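Local coordinates for protein transcriptional repressor pagR (PDB 2ZKZ) that represses transcription of the pagA and atxA genes of Bacillus anthracis as a dimeric, DNA-binding winged helix-turn-helix protein of the ArsR family, at residues A18-T23 against P86-I91; V44-Q49 against G76-Y81. One frame throughout, in Å; residues are numbered along the deposited sequence.

Contact 1 (A18-T23 against P86-I91); sequences AELLKT and PKVEGI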
loop_
_atom_site.group_PDB
_atom_site.type_symbol
_atom_site.label_atom_id
_atom_site.label_comp_id
_atom_site.label_asym_id
_atom_site.label_seq_id
_atom_site.Cartn_x
_atom_site.Cartn_y
_atom_site.Cartn_z
ATOM N N ALA A 18 -7.040 1.999 -2.575
ATOM C CA ALA A 18 -7.022 1.412 -1.230
ATOM C C ALA A 18 -6.940 -0.115 -1.306
ATOM O O ALA A 18 -6.198 -0.756 -0.551
ATOM C CB ALA A 18 -8.277 1.826 -0.452
ATOM N N GLU A 19 -7.720 -0.687 -2.217
ATOM C CA GLU A 19 -7.763 -2.133 -2.422
ATOM C C GLU A 19 -6.419 -2.648 -2.958
ATOM O O GLU A 19 -6.007 -3.761 -2.640
ATOM C CB GLU A 19 -8.912 -2.480 -3.388
ATOM C CG GLU A 19 -9.078 -3.966 -3.721
ATOM C CD GLU A 19 -9.332 -4.830 -2.499
ATOM O OE1 GLU A 19 -9.686 -4.278 -1.437
ATOM O OE2 GLU A 19 -9.188 -6.068 -2.600
ATOM N N LEU A 20 -5.737 -1.836 -3.759
ATOM C CA LEU A 20 -4.428 -2.210 -4.303
ATOM C C LEU A 20 -3.419 -2.328 -3.160
ATOM O O LEU A 20 -2.651 -3.283 -3.084
ATOM C CB LEU A 20 -3.925 -1.157 -5.305
ATOM C CG LEU A 20 -2.638 -1.491 -6.072
ATOM C CD1 LEU A 20 -2.915 -2.655 -7.037
ATOM C CD2 LEU A 20 -2.160 -0.277 -6.854
ATOM N N LEU A 21 -3.425 -1.350 -2.263
ATOM C CA LEU A 21 -2.500 -1.383 -1.139
ATOM C C LEU A 21 -2.842 -2.556 -0.223
ATOM O O LEU A 21 -1.953 -3.241 0.263
ATOM C CB LEU A 21 -2.557 -0.062 -0.360
ATOM C CG LEU A 21 -2.229 1.224 -1.130
ATOM C CD1 LEU A 21 -2.268 2.413 -0.154
ATOM C CD2 LEU A 21 -0.858 1.125 -1.778
ATOM N N LYS A 22 -4.132 -2.791 0.000
ATOM C CA LYS A 22 -4.555 -3.893 0.857
ATOM C C LYS A 22 -4.070 -5.241 0.316
ATOM O O LYS A 22 -3.580 -6.081 1.067
ATOM C CB LYS A 22 -6.078 -3.911 0.983
ATOM C CG LYS A 22 -6.616 -5.019 1.892
ATOM C CD LYS A 22 -8.136 -5.126 1.790
ATOM C CE LYS A 22 -8.681 -6.263 2.646
ATOM N NZ LYS A 22 -8.484 -5.973 4.092
ATOM N N THR A 23 -4.192 -5.430 -0.997
ATOM C CA THR A 23 -3.780 -6.674 -1.634
ATOM C C THR A 23 -2.269 -6.896 -1.572
ATOM O O THR A 23 -1.812 -8.036 -1.520
ATOM C CB THR A 23 -4.262 -6.723 -3.110
ATOM O OG1 THR A 23 -5.674 -6.484 -3.152
ATOM C CG2 THR A 23 -3.988 -8.102 -3.726
ATOM N N PRO A 86 1.236 0.166 -13.690
ATOM C CA PRO A 86 2.264 1.170 -13.408
ATOM C C PRO A 86 2.371 1.508 -11.921
ATOM O O PRO A 86 3.471 1.706 -11.399
ATOM C CB PRO A 86 1.804 2.377 -14.224
ATOM C CG PRO A 86 1.030 1.762 -15.348
ATOM C CD PRO A 86 0.243 0.692 -14.643
ATOM N N LYS A 87 1.229 1.571 -11.242
ATOM C CA LYS A 87 1.218 1.902 -9.821
ATOM C C LYS A 87 1.951 0.854 -8.984
ATOM O O LYS A 87 2.686 1.191 -8.049
ATOM C CB LYS A 87 -0.220 2.060 -9.322
ATOM C CG LYS A 87 -0.952 3.265 -9.888
ATOM C CD LYS A 87 -2.268 3.493 -9.148
ATOM C CE LYS A 87 -2.975 4.760 -9.610
ATOM N NZ LYS A 87 -3.383 4.677 -11.038
ATOM N N VAL A 88 1.752 -0.415 -9.326
ATOM C CA VAL A 88 2.407 -1.505 -8.612
ATOM C C VAL A 88 3.917 -1.406 -8.769
ATOM O O VAL A 88 4.656 -1.501 -7.792
ATOM C CB VAL A 88 1.938 -2.884 -9.126
ATOM C CG1 VAL A 88 2.719 -3.993 -8.428
ATOM C CG2 VAL A 88 0.453 -3.045 -8.873
ATOM N N GLU A 89 4.378 -1.213 -9.999
ATOM C CA GLU A 89 5.816 -1.095 -10.239
ATOM C C GLU A 89 6.365 0.116 -9.495
ATOM O O GLU A 89 7.421 0.046 -8.867
ATOM C CB GLU A 89 6.115 -0.947 -11.736
ATOM C CG GLU A 89 7.598 -0.765 -12.030
ATOM C CD GLU A 89 7.908 -0.714 -13.516
ATOM O OE1 GLU A 89 7.284 0.103 -14.228
ATOM O OE2 GLU A 89 8.783 -1.487 -13.970
ATOM N N GLY A 90 5.633 1.225 -9.564
ATOM C CA GLY A 90 6.064 2.435 -8.887
ATOM C C GLY A 90 6.209 2.244 -7.386
ATOM O O GLY A 90 7.171 2.714 -6.785
ATOM N N ILE A 91 5.258 1.539 -6.780
ATOM C CA ILE A 91 5.279 1.309 -5.344
ATOM C C ILE A 91 6.393 0.378 -4.909
ATOM O O ILE A 91 7.066 0.637 -3.911
ATOM C CB ILE A 91 3.936 0.721 -4.834
ATOM C CG1 ILE A 91 2.812 1.744 -5.007
ATOM C CG2 ILE A 91 4.060 0.344 -3.360
ATOM C CD1 ILE A 91 1.421 1.179 -4.755
#

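Contact 2 (V44-Q49 against G76-Y81); sequences VTQIIQ and GLEIYY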
loop_
_atom_site.group_PDB
_atom_site.type_symbol
_atom_site.label_atom_id
_atom_site.label_comp_id
_atom_site.label_asym_id
_atom_site.label_seq_id
_atom_site.Cartn_x
_atom_site.Cartn_y
_atom_site.Cartn_z
ATOM N N VAL A 44 4.870 -20.223 -11.499
ATOM C CA VAL A 44 4.697 -20.641 -10.115
ATOM C C VAL A 44 5.897 -21.387 -9.535
ATOM O O VAL A 44 6.324 -21.113 -8.407
ATOM C CB VAL A 44 3.429 -21.521 -9.971
ATOM C CG1 VAL A 44 3.228 -21.925 -8.516
ATOM C CG2 VAL A 44 2.211 -20.750 -10.473
ATOM N N THR A 45 6.454 -22.316 -10.305
ATOM C CA THR A 45 7.590 -23.094 -9.831
ATOM C C THR A 45 8.803 -22.218 -9.524
ATOM O O THR A 45 9.491 -22.435 -8.530
ATOM C CB THR A 45 7.977 -24.179 -10.855
ATOM O OG1 THR A 45 6.837 -25.010 -11.114
ATOM C CG2 THR A 45 9.109 -25.042 -10.314
ATOM N N GLN A 46 9.063 -21.230 -10.378
ATOM C CA GLN A 46 10.176 -20.313 -10.164
ATOM C C GLN A 46 9.932 -19.491 -8.899
ATOM O O GLN A 46 10.862 -19.177 -8.159
ATOM C CB GLN A 46 10.328 -19.369 -11.355
ATOM C CG GLN A 46 10.832 -20.038 -12.626
ATOM C CD GLN A 46 10.780 -19.113 -13.818
ATOM O OE1 GLN A 46 9.707 -18.676 -14.228
ATOM N NE2 GLN A 46 11.944 -18.805 -14.384
ATOM N N ILE A 47 8.674 -19.143 -8.662
ATOM C CA ILE A 47 8.301 -18.361 -7.489
ATOM C C ILE A 47 8.425 -19.200 -6.220
ATOM O O ILE A 47 8.947 -18.742 -5.207
ATOM C CB ILE A 47 6.851 -17.832 -7.620
ATOM C CG1 ILE A 47 6.780 -16.811 -8.762
ATOM C CG2 ILE A 47 6.403 -17.208 -6.302
ATOM C CD1 ILE A 47 5.375 -16.327 -9.102
ATOM N N ILE A 48 7.934 -20.432 -6.276
ATOM C CA ILE A 48 8.017 -21.325 -5.127
ATOM C C ILE A 48 9.478 -21.548 -4.741
ATOM O O ILE A 48 9.820 -21.539 -3.560
ATOM C CB ILE A 48 7.359 -22.685 -5.440
ATOM C CG1 ILE A 48 5.842 -22.508 -5.525
ATOM C CG2 ILE A 48 7.740 -23.719 -4.379
ATOM C CD1 ILE A 48 5.108 -23.726 -6.047
ATOM N N GLN A 49 10.339 -21.726 -5.736
ATOM C CA GLN A 49 11.755 -21.960 -5.474
ATOM C C GLN A 49 12.490 -20.711 -4.988
ATOM O O GLN A 49 13.473 -20.816 -4.250
ATOM C CB GLN A 49 12.441 -22.528 -6.725
ATOM C CG GLN A 49 11.768 -23.797 -7.261
ATOM C CD GLN A 49 12.616 -24.553 -8.269
ATOM O OE1 GLN A 49 13.142 -23.974 -9.218
ATOM N NE2 GLN A 49 12.741 -25.859 -8.072
ATOM N N GLY A 76 1.883 -21.075 -24.576
ATOM C CA GLY A 76 1.966 -22.505 -24.785
ATOM C C GLY A 76 1.462 -23.188 -23.529
ATOM O O GLY A 76 0.369 -22.896 -23.044
ATOM N N LEU A 77 2.273 -24.080 -22.981
ATOM C CA LEU A 77 1.913 -24.803 -21.772
ATOM C C LEU A 77 2.217 -23.987 -20.516
ATOM O O LEU A 77 1.738 -24.310 -19.427
ATOM C CB LEU A 77 2.698 -26.109 -21.719
ATOM C CG LEU A 77 2.449 -27.066 -22.889
ATOM C CD1 LEU A 77 3.544 -28.128 -22.947
ATOM C CD2 LEU A 77 1.075 -27.696 -22.725
ATOM N N GLU A 78 3.001 -22.924 -20.668
ATOM C CA GLU A 78 3.392 -22.128 -19.516
ATOM C C GLU A 78 2.473 -20.986 -19.113
ATOM O O GLU A 78 1.966 -20.237 -19.947
ATOM C CB GLU A 78 4.808 -21.561 -19.705
ATOM C CG GLU A 78 5.361 -20.923 -18.423
ATOM C CD GLU A 78 6.705 -20.230 -18.596
ATOM O OE1 GLU A 78 7.311 -19.864 -17.567
ATOM O OE2 GLU A 78 7.156 -20.033 -19.742
ATOM N N ILE A 79 2.271 -20.875 -17.805
ATOM C CA ILE A 79 1.487 -19.797 -17.218
ATOM C C ILE A 79 2.522 -19.036 -16.395
ATOM O O ILE A 79 3.166 -19.624 -15.524
ATOM C CB ILE A 79 0.402 -20.311 -16.247
ATOM C CG1 ILE A 79 -0.728 -21.001 -17.018
ATOM C CG2 ILE A 79 -0.135 -19.138 -15.420
ATOM C CD1 ILE A 79 -1.528 -20.063 -17.907
ATOM N N TYR A 80 2.713 -17.753 -16.683
ATOM C CA TYR A 80 3.674 -16.966 -15.919
ATOM C C TYR A 80 3.065 -15.628 -15.517
ATOM O O TYR A 80 2.131 -15.137 -16.146
ATOM C CB TYR A 80 4.969 -16.723 -16.710
ATOM C CG TYR A 80 4.809 -15.899 -17.967
ATOM C CD1 TYR A 80 4.449 -16.497 -19.174
ATOM C CD2 TYR A 80 5.013 -14.516 -17.949
ATOM C CE1 TYR A 80 4.296 -15.742 -20.333
ATOM C CE2 TYR A 80 4.860 -13.752 -19.103
ATOM C CZ TYR A 80 4.504 -14.374 -20.289
ATOM O OH TYR A 80 4.352 -13.628 -21.428
ATOM N N TYR A 81 3.619 -15.043 -14.466
ATOM C CA TYR A 81 3.128 -13.777 -13.958
ATOM C C TYR A 81 4.035 -12.611 -14.277
ATOM O O TYR A 81 5.238 -12.768 -14.472
ATOM C CB TYR A 81 2.918 -13.888 -12.447
ATOM C CG TYR A 81 1.784 -14.817 -12.105
ATOM C CD1 TYR A 81 0.476 -14.340 -12.016
ATOM C CD2 TYR A 81 2.003 -16.187 -11.943
ATOM C CE1 TYR A 81 -0.588 -15.198 -11.782
ATOM C CE2 TYR A 81 0.942 -17.060 -11.704
ATOM C CZ TYR A 81 -0.353 -16.552 -11.629
ATOM O OH TYR A 81 -1.415 -17.394 -11.423
HETATM O O HOH W 1 2.998 -21.278 -13.545
HETATM O O HOH W 2 8.716 -17.869 -16.887
#

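Contact 1 (A18-T23 against P86-I91)
K87 meets L20 where the last helix of this ArsR-type winged helix-turn-helix fold, 86-95, packs against the N-terminal helix 14-24. The axes of the two short segments come within 11.5 Å at closest approach and cross at -51°, a separation bridged by side chains alone, with no hydrogen bond between the segments. At K87 the aliphatic root does the touching: CB lies 3.9 Å from L20 CD2, while the rest of the chain leads away from 18-23, so a lysine can lend methylene surface to an apolar seam and still carry its ammonium group elsewhere. Next comes V88, whose CG2 meets the other methyl of the same leucine, L20 CD1, also at 3.9 Å. L20 has CG anti to its backbone N (chi1 -173°), and chi2 of 68° then sets the fork, with CD2 at K87 and CD1 at V88. V88 is buried and also touches V33 of helix 27-39, so a third helix adjoins the seam. One turn on from K87, I91 points toward 18-23, and its long branch ends in CD1, the atom that makes the contact, a reach that fits two helices whose axes stay well apart. L21 also packs on L30 of the second subunit, and A18 on P27 of that subunit. Within helix 14-24, T23 OG1 bonds E19 O at 2.8 Å; T23 N bonds the same oxygen from the opposite face of its plane. The side chains of L21 and I91 cross at about a right angle, with L21 CD2 3.7 Å from I91 CD1.

Contact 2 (V44-Q49 against G76-Y81)
V44 and Y81 run alongside one another where the first helix of the predicted helix-turn-helix motif faces a strand of the wing in this winged helix fold. The valine CG2 is placed at the edge of the tyrosine ring, near its plane, 4.1 Å from Y81 CE2. A chi1 of -68° puts Y81 CG beside its backbone N, and chi2 of -88° turns the ring. I47 CD1 approaches the same ring obliquely, 4.4 Å from Y81 CD2, and I47 also touches V58 of helix 55-65; a branched aliphatic chain suits this buried position. Further out the contact turns polar and relies on water. One water accepts from V44 N, at the first turn of the helix, and donates to I79 O at 2.6 Å, linking backbone to backbone. The extended chain of E78 brings its carboxylate near Q46, whose OE1 also accepts a hydrogen bond from N43 N. Amide and carboxylate oxygens are both acceptors, so a shared donor suits them: a second water gives one hydrogen to Q46 OE1 at 3.0 Å and the other to E78 OE1.

Contact 1 is a buried helix-helix seam and contact 2 a partly buried helix-strand junction; their centres lie 22 Å apart on opposite sides of the chain's centre. They hold different elements, yet strand 78-82 and helix 86-95 follow each other in sequence, so only a short connection separates the strand of contact 2 from the helix of contact 1. Chemistry follows place. Between 18-23 and 86-91 the meeting groups are aliphatic, and the second subunit packs against both segments. Between 44-49 and 76-81 a small apolar patch gives way to water-mediated polar links, and no other chain of the assembly touches it. Contact 1 thus borders the dimer interface, contact 2 the predicted DNA-binding motif.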